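Local coordinates for MdcD (Pseudomonas aeruginosa, PDB 5VIP), which probably takes part in decarboxylating malonate, as a carboxyltransferase-family subunit that pairs with MdcE in malonate decarboxylase, at residues C170-L174 with Y239-P245; I153-G158 with E178-G182; A75-A79 with L115-G119. All coordinates share one frame. Residue numbers count along the deposited sequence, not the author numbering.

Contact 1 (C170-L174 with Y239-P245)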
ATOM      1  N   CYS B 170      -9.893   1.567  -1.235  1.00 11.59           N
ATOM      2  CA  CYS B 170     -11.254   1.208  -0.818  1.00 11.71           C
ATOM      3  C   CYS B 170     -12.305   1.770  -1.774  1.00 13.35           C
ATOM      4  O   CYS B 170     -12.155   2.895  -2.265  1.00 12.30           O
ATOM      5  CB  CYS B 170     -11.526   1.719   0.603  1.00 13.41           C
ATOM      6  SG  CYS B 170     -10.594   0.793   1.865  1.00 15.70           S
ATOM      7  N   SER B 171     -13.365   0.998  -2.019  1.00 11.71           N
ATOM      8  CA  SER B 171     -14.461   1.422  -2.900  1.00 13.88           C
ATOM      9  C   SER B 171     -15.053   2.768  -2.520  1.00 16.17           C
ATOM     10  O   SER B 171     -15.334   3.605  -3.381  1.00 13.31           O
ATOM     11  CB  SER B 171     -15.595   0.380  -2.895  1.00 13.60           C
ATOM     12  OG  SER B 171     -15.175  -0.835  -3.506  1.00 15.48           O
ATOM     13  N   TYR B 172     -15.270   2.967  -1.224  1.00 11.86           N
ATOM     14  CA  TYR B 172     -15.863   4.216  -0.755  1.00 14.39           C
ATOM     15  C   TYR B 172     -15.108   4.751   0.441  1.00 14.15           C
ATOM     16  O   TYR B 172     -14.781   3.992   1.348  1.00 14.46           O
ATOM     17  CB  TYR B 172     -17.343   4.020  -0.389  1.00 11.58           C
ATOM     18  CG  TYR B 172     -18.140   3.457  -1.536  1.00 14.16           C
ATOM     19  CD1 TYR B 172     -18.394   4.228  -2.667  1.00 12.88           C
ATOM     20  CD2 TYR B 172     -18.588   2.143  -1.513  1.00 14.46           C
ATOM     21  CE1 TYR B 172     -19.111   3.703  -3.745  1.00 14.63           C
ATOM     22  CE2 TYR B 172     -19.308   1.606  -2.578  1.00 13.11           C
ATOM     23  CZ  TYR B 172     -19.566   2.394  -3.689  1.00 16.55           C
ATOM     24  OH  TYR B 172     -20.278   1.851  -4.739  1.00 13.51           O
ATOM     25  N   VAL B 173     -14.851   6.060   0.436  1.00 13.89           N
ATOM     26  CA  VAL B 173     -14.178   6.728   1.545  1.00 13.79           C
ATOM     27  C   VAL B 173     -15.082   7.806   2.130  1.00 15.54           C
ATOM     28  O   VAL B 173     -15.483   8.745   1.425  1.00 15.37           O
ATOM     29  CB  VAL B 173     -12.841   7.380   1.106  1.00 16.05           C
ATOM     30  CG1 VAL B 173     -12.227   8.140   2.276  1.00 17.18           C
ATOM     31  CG2 VAL B 173     -11.878   6.324   0.576  1.00 16.87           C
ATOM     32  N   LEU B 174     -15.419   7.660   3.407  1.00 12.62           N
ATOM     33  CA  LEU B 174     -16.338   8.594   4.054  1.00 12.76           C
ATOM     34  C   LEU B 174     -15.559   9.396   5.076  1.00 15.06           C
ATOM     35  O   LEU B 174     -14.799   8.831   5.865  1.00 16.76           O
ATOM     36  CB  LEU B 174     -17.514   7.864   4.730  1.00 12.74           C
ATOM     37  CG  LEU B 174     -18.145   6.671   3.986  1.00 15.50           C
ATOM     38  CD1 LEU B 174     -19.403   6.150   4.695  1.00 13.26           C
ATOM     39  CD2 LEU B 174     -18.396   6.973   2.530  1.00 17.63           C
ATOM     40  N   TYR B 239     -23.818   2.849   1.457  1.00 14.47           N
ATOM     41  CA  TYR B 239     -22.704   2.575   0.558  1.00 16.23           C
ATOM     42  C   TYR B 239     -22.494   1.087   0.352  1.00 16.33           C
ATOM     43  O   TYR B 239     -22.216   0.671  -0.762  1.00 15.45           O
ATOM     44  CB  TYR B 239     -21.421   3.245   1.054  1.00 15.39           C
ATOM     45  CG  TYR B 239     -21.339   4.667   0.553  1.00 13.54           C
ATOM     46  CD1 TYR B 239     -21.053   4.927  -0.774  1.00 15.73           C
ATOM     47  CD2 TYR B 239     -21.621   5.742   1.390  1.00 16.06           C
ATOM     48  CE1 TYR B 239     -20.994   6.220  -1.258  1.00 18.67           C
ATOM     49  CE2 TYR B 239     -21.578   7.040   0.916  1.00 17.59           C
ATOM     50  CZ  TYR B 239     -21.263   7.273  -0.410  1.00 20.57           C
ATOM     51  OH  TYR B 239     -21.211   8.572  -0.887  1.00 21.88           O
ATOM     52  N   PHE B 240     -22.645   0.278   1.397  1.00 13.67           N
ATOM     53  CA  PHE B 240     -22.623  -1.169   1.200  1.00 15.20           C
ATOM     54  C   PHE B 240     -23.754  -1.633   0.290  1.00 15.66           C
ATOM     55  O   PHE B 240     -23.546  -2.500  -0.547  1.00 16.87           O
ATOM     56  CB  PHE B 240     -22.702  -1.921   2.530  1.00 13.24           C
ATOM     57  CG  PHE B 240     -21.378  -1.978   3.257  1.00 13.26           C
ATOM     58  CD1 PHE B 240     -20.276  -2.560   2.655  1.00 12.98           C
ATOM     59  CD2 PHE B 240     -21.243  -1.446   4.526  1.00 14.35           C
ATOM     60  CE1 PHE B 240     -19.048  -2.621   3.307  1.00 13.80           C
ATOM     61  CE2 PHE B 240     -20.014  -1.499   5.190  1.00 13.47           C
ATOM     62  CZ  PHE B 240     -18.920  -2.079   4.578  1.00 10.73           C
ATOM     63  N   ALA B 241     -24.939  -1.058   0.459  1.00 12.59           N
ATOM     64  CA  ALA B 241     -26.110  -1.455  -0.342  1.00 15.60           C
ATOM     65  C   ALA B 241     -25.946  -1.056  -1.815  1.00 16.48           C
ATOM     66  O   ALA B 241     -26.523  -1.664  -2.715  1.00 14.80           O
ATOM     67  CB  ALA B 241     -27.374  -0.842   0.235  1.00 15.75           C
ATOM     68  N   LYS B 242     -25.152  -0.021  -2.033  1.00 15.54           N
ATOM     69  CA  LYS B 242     -24.791   0.457  -3.365  1.00 16.62           C
ATOM     70  C   LYS B 242     -23.976  -0.576  -4.147  1.00 21.25           C
ATOM     71  O   LYS B 242     -24.115  -0.694  -5.366  1.00 19.58           O
ATOM     72  CB  LYS B 242     -24.012   1.759  -3.203  1.00 17.60           C
ATOM     73  CG  LYS B 242     -23.714   2.553  -4.417  1.00 20.26           C
ATOM     74  CD  LYS B 242     -23.263   3.921  -3.920  1.00 20.49           C
ATOM     75  CE  LYS B 242     -22.435   4.643  -4.948  1.00 23.77           C
ATOM     76  NZ  LYS B 242     -23.248   5.230  -6.030  1.00 25.46           N
ATOM     77  N   GLY B 243     -23.128  -1.329  -3.450  1.00 17.75           N
ATOM     78  CA  GLY B 243     -22.337  -2.361  -4.106  1.00 17.40           C
ATOM     79  C   GLY B 243     -21.076  -1.793  -4.724  1.00 16.62           C
ATOM     80  O   GLY B 243     -20.739  -0.615  -4.513  1.00 16.18           O
ATOM     81  N   LEU B 244     -20.385  -2.616  -5.508  1.00 15.41           N
ATOM     82  CA  LEU B 244     -19.124  -2.209  -6.122  1.00 17.35           C
ATOM     83  C   LEU B 244     -19.303  -1.072  -7.143  1.00 17.56           C
ATOM     84  O   LEU B 244     -20.148  -1.159  -8.034  1.00 19.30           O
ATOM     85  CB  LEU B 244     -18.462  -3.409  -6.795  1.00 17.83           C
ATOM     86  CG  LEU B 244     -17.850  -4.453  -5.860  1.00 20.53           C
ATOM     87  CD1 LEU B 244     -17.391  -5.673  -6.654  1.00 19.93           C
ATOM     88  CD2 LEU B 244     -16.676  -3.828  -5.115  1.00 14.87           C
ATOM     89  N   PRO B 245     -18.496  -0.007  -7.025  1.00 17.08           N
ATOM     90  CA  PRO B 245     -18.579   1.096  -7.994  1.00 20.93           C
ATOM     91  C   PRO B 245     -18.137   0.671  -9.401  1.00 23.74           C
ATOM     92  O   PRO B 245     -17.219  -0.141  -9.559  1.00 23.41           O
ATOM     93  CB  PRO B 245     -17.634   2.162  -7.411  1.00 19.71           C
ATOM     94  CG  PRO B 245     -16.717   1.421  -6.502  1.00 18.25           C
ATOM     95  CD  PRO B 245     -17.468   0.217  -5.993  1.00 17.37           C
TER

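Contact 2 (I153-G158 with E178-G182)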
ATOM      1  N   ILE B 153     -13.083   7.698   7.892  1.00 14.48           N
ATOM      2  CA  ILE B 153     -12.016   8.486   8.509  1.00 14.25           C
ATOM      3  C   ILE B 153     -12.698   9.649   9.217  1.00 16.85           C
ATOM      4  O   ILE B 153     -13.218  10.550   8.566  1.00 21.23           O
ATOM      5  CB  ILE B 153     -11.013   8.997   7.468  1.00 17.77           C
ATOM      6  CG1 ILE B 153     -10.503   7.827   6.625  1.00 21.49           C
ATOM      7  CG2 ILE B 153      -9.866   9.727   8.150  1.00 19.52           C
ATOM      8  CD1 ILE B 153     -10.038   8.246   5.267  1.00 27.65           C
ATOM      9  N   ALA B 154     -12.760   9.607  10.538  1.00 17.37           N
ATOM     10  CA  ALA B 154     -13.578  10.586  11.251  1.00 19.30           C
ATOM     11  C   ALA B 154     -12.755  11.537  12.099  1.00 24.42           C
ATOM     12  O   ALA B 154     -13.266  12.559  12.553  1.00 26.16           O
ATOM     13  CB  ALA B 154     -14.617   9.879  12.131  1.00 19.55           C
ATOM     14  N   GLY B 155     -11.482  11.226  12.309  1.00 19.39           N
ATOM     15  CA  GLY B 155     -10.702  11.991  13.259  1.00 21.45           C
ATOM     16  C   GLY B 155     -10.899  11.470  14.680  1.00 24.42           C
ATOM     17  O   GLY B 155     -11.756  10.610  14.932  1.00 24.64           O
ATOM     18  N   PRO B 156     -10.138  12.021  15.636  1.00 25.64           N
ATOM     19  CA  PRO B 156      -9.272  13.199  15.460  1.00 24.37           C
ATOM     20  C   PRO B 156      -7.876  12.917  14.883  1.00 25.17           C
ATOM     21  O   PRO B 156      -7.214  13.848  14.433  1.00 27.89           O
ATOM     22  CB  PRO B 156      -9.155  13.744  16.886  1.00 25.01           C
ATOM     23  CG  PRO B 156      -9.252  12.514  17.752  1.00 28.58           C
ATOM     24  CD  PRO B 156     -10.170  11.550  17.034  1.00 27.27           C
ATOM     25  N   VAL B 157      -7.422  11.670  14.897  1.00 19.27           N
ATOM     26  CA  VAL B 157      -6.110  11.366  14.347  1.00 23.41           C
ATOM     27  C   VAL B 157      -6.133  11.483  12.817  1.00 23.70           C
ATOM     28  O   VAL B 157      -5.210  12.026  12.206  1.00 20.51           O
ATOM     29  CB  VAL B 157      -5.629   9.959  14.766  1.00 22.24           C
ATOM     30  CG1 VAL B 157      -4.327   9.602  14.078  1.00 21.04           C
ATOM     31  CG2 VAL B 157      -5.475   9.874  16.282  1.00 31.12           C
ATOM     32  N   GLY B 158      -7.210  11.012  12.199  1.00 19.76           N
ATOM     33  CA  GLY B 158      -7.250  10.949  10.751  1.00 19.84           C
ATOM     34  C   GLY B 158      -6.376   9.812  10.246  1.00 17.73           C
ATOM     35  O   GLY B 158      -6.003   8.913  11.007  1.00 21.14           O
ATOM     36  N   GLU B 178     -13.725  16.869  10.818  1.00 23.96           N
ATOM     37  CA  GLU B 178     -12.513  16.723  11.640  1.00 32.28           C
ATOM     38  C   GLU B 178     -11.495  15.729  11.072  1.00 29.88           C
ATOM     39  O   GLU B 178     -10.398  15.560  11.614  1.00 26.81           O
ATOM     40  CB  GLU B 178     -12.882  16.297  13.062  1.00 33.90           C
ATOM     41  CG  GLU B 178     -13.131  17.462  14.023  1.00 42.40           C
ATOM     42  CD  GLU B 178     -11.928  18.388  14.153  1.00 52.40           C
ATOM     43  OE1 GLU B 178     -11.004  18.065  14.938  1.00 54.27           O
ATOM     44  OE2 GLU B 178     -11.911  19.444  13.482  1.00 55.34           O
ATOM     45  N   ALA B 179     -11.854  15.065   9.982  1.00 22.21           N
ATOM     46  CA  ALA B 179     -10.965  14.076   9.395  1.00 20.65           C
ATOM     47  C   ALA B 179      -9.872  14.736   8.587  1.00 21.25           C
ATOM     48  O   ALA B 179     -10.116  15.740   7.915  1.00 19.40           O
ATOM     49  CB  ALA B 179     -11.743  13.130   8.499  1.00 17.01           C
ATOM     50  N   ARG B 180      -8.685  14.136   8.632  1.00 16.97           N
ATOM     51  CA  ARG B 180      -7.634  14.397   7.658  1.00 16.56           C
ATOM     52  C   ARG B 180      -7.195  13.092   6.994  1.00 15.94           C
ATOM     53  O   ARG B 180      -7.144  12.048   7.634  1.00 18.66           O
ATOM     54  CB  ARG B 180      -6.439  15.085   8.320  1.00 20.36           C
ATOM     55  CG  ARG B 180      -6.737  16.495   8.833  1.00 25.44           C
ATOM     56  CD  ARG B 180      -5.585  17.011   9.711  1.00 35.68           C
ATOM     57  NE  ARG B 180      -5.364  16.158  10.885  1.00 39.76           N
ATOM     58  CZ  ARG B 180      -4.165  15.862  11.392  1.00 34.65           C
ATOM     59  NH1 ARG B 180      -3.061  16.336  10.828  1.00 39.77           N
ATOM     60  NH2 ARG B 180      -4.068  15.074  12.457  1.00 35.35           N
ATOM     61  N   LEU B 181      -6.881  13.158   5.702  1.00 17.36           N
ATOM     62  CA  LEU B 181      -6.430  11.995   4.943  1.00 18.23           C
ATOM     63  C   LEU B 181      -5.279  12.390   4.038  1.00 16.26           C
ATOM     64  O   LEU B 181      -5.422  13.278   3.208  1.00 18.29           O
ATOM     65  CB  LEU B 181      -7.571  11.422   4.100  1.00 15.33           C
ATOM     66  CG  LEU B 181      -7.278  10.319   3.082  1.00 18.99           C
ATOM     67  CD1 LEU B 181      -6.722   9.047   3.759  1.00 16.48           C
ATOM     68  CD2 LEU B 181      -8.573  10.005   2.306  1.00 15.46           C
ATOM     69  N   GLY B 182      -4.144  11.730   4.171  1.00 18.53           N
ATOM     70  CA  GLY B 182      -3.042  12.056   3.285  1.00 19.63           C
ATOM     71  C   GLY B 182      -1.906  11.073   3.429  1.00 19.71           C
ATOM     72  O   GLY B 182      -1.906  10.243   4.334  1.00 20.79           O
TER

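Contact 3 (A75-A79 with L115-G119)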
ATOM      1  N   ALA B  75     -11.176  -1.512  13.454  1.00 13.25           N
ATOM      2  CA  ALA B  75     -11.088  -0.129  13.901  1.00 12.05           C
ATOM      3  C   ALA B  75      -9.768   0.095  14.628  1.00 17.64           C
ATOM      4  O   ALA B  75      -9.454  -0.612  15.582  1.00 19.06           O
ATOM      5  CB  ALA B  75     -12.250   0.228  14.804  1.00 14.41           C
ATOM      6  N   ILE B  76      -9.004   1.082  14.175  1.00 15.78           N
ATOM      7  CA  ILE B  76      -7.723   1.384  14.804  1.00 19.06           C
ATOM      8  C   ILE B  76      -7.939   2.425  15.888  1.00 19.45           C
ATOM      9  O   ILE B  76      -8.651   3.414  15.690  1.00 19.15           O
ATOM     10  CB  ILE B  76      -6.693   1.878  13.773  1.00 19.22           C
ATOM     11  CG1 ILE B  76      -6.557   0.842  12.653  1.00 20.23           C
ATOM     12  CG2 ILE B  76      -5.347   2.150  14.450  1.00 21.06           C
ATOM     13  CD1 ILE B  76      -5.711   1.293  11.477  1.00 19.93           C
ATOM     14  N   GLU B  77      -7.358   2.176  17.052  1.00 19.42           N
ATOM     15  CA  GLU B  77      -7.460   3.117  18.154  1.00 17.34           C
ATOM     16  C   GLU B  77      -6.351   4.156  18.034  1.00 24.55           C
ATOM     17  O   GLU B  77      -5.200   3.900  18.394  1.00 24.22           O
ATOM     18  CB  GLU B  77      -7.384   2.388  19.499  1.00 23.41           C
ATOM     19  CG  GLU B  77      -7.489   3.315  20.713  1.00 28.58           C
ATOM     20  CD  GLU B  77      -8.729   4.206  20.676  1.00 30.85           C
ATOM     21  OE1 GLU B  77      -9.825   3.718  21.038  1.00 28.50           O
ATOM     22  OE2 GLU B  77      -8.602   5.393  20.282  1.00 29.85           O
ATOM     23  N   GLY B  78      -6.705   5.321  17.505  1.00 20.71           N
ATOM     24  CA  GLY B  78      -5.751   6.396  17.307  1.00 25.28           C
ATOM     25  C   GLY B  78      -5.219   6.984  18.599  1.00 28.41           C
ATOM     26  O   GLY B  78      -4.193   7.658  18.603  1.00 27.41           O
ATOM     27  N   ALA B  79      -5.915   6.738  19.703  1.00 32.00           N
ATOM     28  CA  ALA B  79      -5.473   7.266  20.989  1.00 35.91           C
ATOM     29  C   ALA B  79      -4.323   6.439  21.567  1.00 36.11           C
ATOM     30  O   ALA B  79      -3.727   6.820  22.574  1.00 43.91           O
ATOM     31  CB  ALA B  79      -6.642   7.319  21.969  1.00 34.77           C
ATOM     32  N   LEU B 115     -12.335   1.410  10.024  1.00 10.98           N
ATOM     33  CA  LEU B 115     -12.288   2.692  10.719  1.00 13.92           C
ATOM     34  C   LEU B 115     -10.824   3.092  10.916  1.00 17.09           C
ATOM     35  O   LEU B 115     -10.138   2.586  11.816  1.00 15.95           O
ATOM     36  CB  LEU B 115     -13.012   2.602  12.065  1.00 13.00           C
ATOM     37  CG  LEU B 115     -14.524   2.880  12.104  1.00 21.66           C
ATOM     38  CD1 LEU B 115     -15.304   2.309  10.919  1.00 17.29           C
ATOM     39  CD2 LEU B 115     -15.133   2.412  13.421  1.00 12.94           C
ATOM     40  N   LEU B 116     -10.354   4.006  10.076  1.00 13.72           N
ATOM     41  CA  LEU B 116      -8.921   4.266   9.955  1.00 17.82           C
ATOM     42  C   LEU B 116      -8.454   5.516  10.696  1.00 24.11           C
ATOM     43  O   LEU B 116      -8.493   6.624  10.157  1.00 27.15           O
ATOM     44  CB  LEU B 116      -8.556   4.380   8.471  1.00 17.97           C
ATOM     45  CG  LEU B 116      -8.872   3.117   7.665  1.00 16.90           C
ATOM     46  CD1 LEU B 116      -8.469   3.263   6.201  1.00 19.34           C
ATOM     47  CD2 LEU B 116      -8.187   1.909   8.282  1.00 19.49           C
ATOM     48  N   GLU B 117      -8.006   5.332  11.934  1.00 18.61           N
ATOM     49  CA  GLU B 117      -7.398   6.417  12.704  1.00 18.58           C
ATOM     50  C   GLU B 117      -5.961   6.009  12.949  1.00 20.48           C
ATOM     51  O   GLU B 117      -5.691   5.245  13.863  1.00 21.77           O
ATOM     52  CB  GLU B 117      -8.126   6.647  14.029  1.00 19.91           C
ATOM     53  CG  GLU B 117      -9.600   7.038  13.871  1.00 21.74           C
ATOM     54  CD  GLU B 117      -9.775   8.347  13.102  1.00 30.73           C
ATOM     55  OE1 GLU B 117     -10.659   8.411  12.208  1.00 31.97           O
ATOM     56  OE2 GLU B 117      -9.037   9.314  13.405  1.00 26.61           O
ATOM     57  N   THR B 118      -5.049   6.487  12.116  1.00 20.81           N
ATOM     58  CA  THR B 118      -3.695   5.958  12.138  1.00 19.37           C
ATOM     59  C   THR B 118      -2.706   6.931  11.505  1.00 22.13           C
ATOM     60  O   THR B 118      -3.045   7.703  10.598  1.00 19.92           O
ATOM     61  CB  THR B 118      -3.641   4.587  11.418  1.00 25.56           C
ATOM     62  OG1 THR B 118      -2.327   4.021  11.528  1.00 30.45           O
ATOM     63  CG2 THR B 118      -4.035   4.727   9.941  1.00 23.61           C
ATOM     64  N   GLY B 119      -1.471   6.902  11.993  1.00 23.25           N
ATOM     65  CA  GLY B 119      -0.454   7.810  11.495  1.00 25.96           C
ATOM     66  C   GLY B 119       0.764   7.159  10.866  1.00 31.03           C
ATOM     67  O   GLY B 119       1.667   7.855  10.384  1.00 31.67           O
TER

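Contact 1 (C170-L174 with Y239-P245)
Segment C170-L174 leads into strand 172-176, and segment Y239-P245 is the end of helix 229-242 with the turn that follows. S171 begins the contact: its OG lies 3.5 Å from P245 CD and 3.7 Å from L244 CD2, so the turn after the helix closes over the start of the strand. Y172 does most of the work. Its side chain points toward the helix end, and its hydroxyl donates a short hydrogen bond, Y172 OH to G243 O, 2.5 Å. The acceptor carbonyl lies near the plane of the Y172 ring. G243 has positive phi, where the chain leaves its helical course, and the bond ties the strand to the turn after the helix. P245 CD packs 3.8 Å from Y172 CZ. Over one face of the Y172 ring comes Y239, with CD1 of Y172 3.3 Å from CD1 of Y239. The two rings meet obliquely, with centroids 4.8 Å apart and planes at 44°. V173 points away. L174 turns back toward the helix and makes a CH-pi contact, its CD2 3.9 Å from the Y239 ring centroid. This is helix-on-sheet packing in a crotonase-like fold. The helix end covers one face of the sheet, where L174 also meets A223 and L225 of strand 223-225, while F240 reaches V150 and strand 111-115.

Contact 2 (I153-G158 with E178-G182)
I153 ends strand 150-153 with its side chain directed at segment E178-G182. With chi1 in m and chi2 in t, its two ends meet different partners. I153 CD1 packs 3.7 Å from L181 CD1, which the t,p rotamer of L181 sets against it, and I153 CG2 lies 3.9 Å from A179 CB. A179 CB also sits 3.0 Å from I153 O, a very close approach to the backbone. The chain then bends through A154-G158, with a cis peptide bond before P156. G155 has positive phi, and its backbone angles by themselves call for glycine. A CB there would also clash with E178 O; without one the bend can approach the other segment closely. G158 is similar: its CA is 3.3 Å from R180 O, and a CB would clash with that oxygen. The bend joins a strand of the main sheet to strand 159-160, which pairs in parallel with the short, weakly bonded strand 181-182 in a small second sheet. This arrangement is consistent with the crotonase-like fold of carboxyltransferase domains. R180 leaves its backbone sideways, but its m,t,m side chain brings the guanidinium back over the bend. R180 NH2 lies 3.3 Å from V157 O and 3.9 Å from P156 O. E178 packs its CB 3.8 Å from A154 O. On the loop side, E117 accepts hydrogen bonds from the backbone of A154, G155 and G158.

Contact 3 (A75-A79 with L115-G119)
I76 lays its side chain over segment L115-G119, with CG2 3.2 Å from E117 O, and CD1 3.9 Å from T118 CB and 4.1 Å from L116 CD2. Its backbone holds the strand pairing: I76 N donates to L115 O at 3.0 Å and 173°. A75 and L115 form a parallel bridge, with A75 CB 3.7 Å from L115 CB. Here strand 69-76 lies beside strand 111-115 in the main sheet of the carboxyltransferase domain. Beyond the bridge both chains become loops. G78 CA passes 3.6 Å from E117 O, and a CB on G78 would crowd E117 CB. The carboxylate of E117 leads away, to the backbone of A154, G155 and G158. T118 OG1 bonds to G83 O. E77 OE2 accepts from A79 N at 3.1 Å, while E77 OE1 is hydrogen-bonded to A18 N. One near-linear hydrogen bond joins the segments. The rest is packing, much of it carbon against carbonyl oxygen. E117 O is buried without a polar partner, so packing, not hydrogen bonding, joins the loops.

Along the chain, contact 3 closes before contacts 1 and 2 open, and the segments of those two alternate. Each contact has a segment on or next to the main sheet, where strands 69-76, 111-115, 150-153 and 172-176 are neighbours in that order. Contact 2 also reaches the small sheet of 159-160 and 181-182. Contacts 2 and 3 have centres about 9 Å apart. G158 N to E117 OE2 and G158 O to T118 N, both 2.8 Å, are probable hydrogen bonds between them. Contact 1 lies about 19 Å from contact 2, centre to centre, yet L174 O is 2.9 Å from I153 N. Contacts 1 and 3 lie on opposite sides of the chain's centre, and contact 2 touches both.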